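Ketol-acid reductoisomerase (NAD(+)) (uncultured archaeon GZfos26G2, PDB 4XDY) catalyses the magnesium-dependent methyl migration and NADH-dependent reduction of (S)-2-acetolactate to (R)-2,3-dihydroxy-isovalerate in branched-chain amino acid biosynthesis. Local coordinates at residues A[215-219]-A[315-319]. Sequence-based numbering, arbitrary orientation.
Sequences FEVLV and EHQVE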
loop_
_atom_site.group_PDB
_atom_site.type_symbol
_atom_site.label_atom_id
_atom_site.label_comp_id
_atom_site.label_asym_id
_atom_site.label_seq_id
_atom_site.Cartn_x
_atom_site.Cartn_y
_atom_site.Cartn_z
ATOM N N PHE A 215 -6.163 12.518 6.730
ATOM C CA PHE A 215 -5.256 13.018 7.760
ATOM C C PHE A 215 -5.771 14.414 8.205
ATOM O O PHE A 215 -5.898 14.688 9.398
ATOM C CB PHE A 215 -3.859 13.137 7.172
ATOM C CG PHE A 215 -2.835 13.738 8.118
ATOM C CD1 PHE A 215 -2.697 15.142 8.193
ATOM C CD2 PHE A 215 -1.953 12.951 8.831
ATOM C CE1 PHE A 215 -1.742 15.708 8.995
ATOM C CE2 PHE A 215 -0.993 13.537 9.677
ATOM C CZ PHE A 215 -0.914 14.898 9.746
ATOM N N GLU A 216 -6.090 15.275 7.234
ATOM C CA GLU A 216 -6.602 16.610 7.539
ATOM C C GLU A 216 -7.917 16.601 8.343
ATOM O O GLU A 216 -8.146 17.368 9.253
ATOM C CB GLU A 216 -6.748 17.445 6.283
ATOM C CG GLU A 216 -5.419 17.823 5.637
ATOM C CD GLU A 216 -5.586 18.702 4.373
ATOM O OE1 GLU A 216 -6.733 18.997 4.023
ATOM O OE2 GLU A 216 -4.567 18.982 3.719
ATOM N N VAL A 217 -8.831 15.748 7.944
ATOM C CA VAL A 217 -10.053 15.591 8.671
ATOM C C VAL A 217 -9.847 15.263 10.139
ATOM O O VAL A 217 -10.486 15.922 11.045
ATOM C CB VAL A 217 -11.037 14.646 7.941
ATOM C CG1 VAL A 217 -12.212 14.292 8.884
ATOM C CG2 VAL A 217 -11.498 15.242 6.603
ATOM N N LEU A 218 -9.000 14.287 10.428
ATOM C CA LEU A 218 -8.672 13.979 11.810
ATOM C C LEU A 218 -8.047 15.168 12.559
ATOM O O LEU A 218 -8.475 15.485 13.674
ATOM C CB LEU A 218 -7.803 12.746 11.861
ATOM C CG LEU A 218 -8.609 11.427 11.548
ATOM C CD1 LEU A 218 -7.568 10.302 11.528
ATOM C CD2 LEU A 218 -9.609 11.137 12.623
ATOM N N VAL A 219 -7.014 15.761 11.964
ATOM C CA VAL A 219 -6.285 16.849 12.637
ATOM C C VAL A 219 -7.228 18.034 12.858
ATOM O O VAL A 219 -7.255 18.613 13.950
ATOM C CB VAL A 219 -5.027 17.258 11.870
ATOM C CG1 VAL A 219 -4.426 18.536 12.462
ATOM C CG2 VAL A 219 -4.054 16.100 11.957
ATOM N N GLU A 315 5.892 21.192 3.047
ATOM C CA GLU A 315 5.431 21.959 4.200
ATOM C C GLU A 315 4.203 21.329 4.887
ATOM O O GLU A 315 3.830 21.702 5.989
ATOM C CB GLU A 315 5.099 23.405 3.728
ATOM C CG GLU A 315 6.331 24.199 3.230
ATOM C CD GLU A 315 5.993 25.504 2.480
ATOM O OE1 GLU A 315 4.805 25.907 2.437
ATOM O OE2 GLU A 315 6.930 26.114 1.888
ATOM N N HIS A 316 3.560 20.331 4.267
ATOM C CA HIS A 316 2.364 19.769 4.886
ATOM C C HIS A 316 2.730 19.005 6.120
ATOM O O HIS A 316 3.716 18.254 6.179
ATOM C CB HIS A 316 1.617 18.861 3.865
ATOM C CG HIS A 316 0.199 18.610 4.221
ATOM N ND1 HIS A 316 -0.166 17.711 5.193
ATOM C CD2 HIS A 316 -0.959 19.102 3.727
ATOM C CE1 HIS A 316 -1.473 17.701 5.340
ATOM N NE2 HIS A 316 -1.985 18.528 4.444
ATOM N N GLN A 317 1.878 19.142 7.122
ATOM C CA GLN A 317 2.017 18.364 8.323
ATOM C C GLN A 317 2.189 16.852 8.186
ATOM O O GLN A 317 2.892 16.248 8.965
ATOM C CB GLN A 317 0.801 18.677 9.190
ATOM C CG GLN A 317 1.045 18.589 10.624
ATOM C CD GLN A 317 -0.149 19.035 11.437
ATOM O OE1 GLN A 317 -1.294 19.126 10.944
ATOM N NE2 GLN A 317 0.113 19.304 12.660
ATOM N N VAL A 318 1.532 16.229 7.205
ATOM C CA VAL A 318 1.675 14.817 7.001
ATOM C C VAL A 318 3.126 14.443 6.715
ATOM O O VAL A 318 3.632 13.439 7.163
ATOM C CB VAL A 318 0.661 14.306 5.938
ATOM C CG1 VAL A 318 1.115 14.678 4.565
ATOM C CG2 VAL A 318 0.541 12.815 6.150
ATOM N N GLU A 319 3.828 15.340 6.015
ATOM C CA GLU A 319 5.204 15.182 5.696
ATOM C C GLU A 319 6.172 15.535 6.842
ATOM O O GLU A 319 7.122 14.833 7.092
ATOM C CB GLU A 319 5.511 15.974 4.397
ATOM C CG GLU A 319 4.933 15.366 3.116
ATOM C CD GLU A 319 5.526 13.983 2.849
ATOM O OE1 GLU A 319 6.708 13.856 2.513
ATOM O OE2 GLU A 319 4.809 12.971 3.131
#
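Phe215 reaches from helix 205-220 to the first turn of helix 317-327, its ring lying against Val318, whose CB stands 3.9 Å from the ring centroid and almost exactly on the ring normal, a CH-pi contact. The methyl CG2 of Val318 settles over the same face, 3.7 Å from Phe215 CD2. The trans chi1 of Phe215 (176°) sets the ring between the two helices, where Val219 CG2, one turn later, lies over the opposite face, offset toward the rim. Pro225 and Ala228 of helix 225-254 also touch this ring. Cut back to an alanine, this position would no longer offer Val318 a ring face, and a gap between the two helices is likely to open. Glu216 supplies the polar half of the contact: its chain is extended beyond CG, and His316 NE2 donates a hydrogen bond to Glu216 OE2, 2.7 Å away in the imidazole plane and nearly straight (168°), which OE2 accepts with its anti lone pair. Carboxylate and ring are almost coplanar. The same oxygen pairs with Arg212, while OE1 forms a salt bridge to Lys276 of the second subunit. Val219 closes the segment, its CG1 lying 3.5 Å from Gln317 OE1. His316 is a worked example of a side-chain N-cap: ND1 accepts from Val318 N at 3.0 Å, so both ring nitrogens are engaged and the imidazole is fixed in rotation. Because ND1 is an acceptor and NE2 a donor, the geometry suggests a neutral ring protonated on NE2, through which the carboxylate probably strengthens the cap, linking helix start, neighbouring helix and dimer interface within the knotted C-terminal domain.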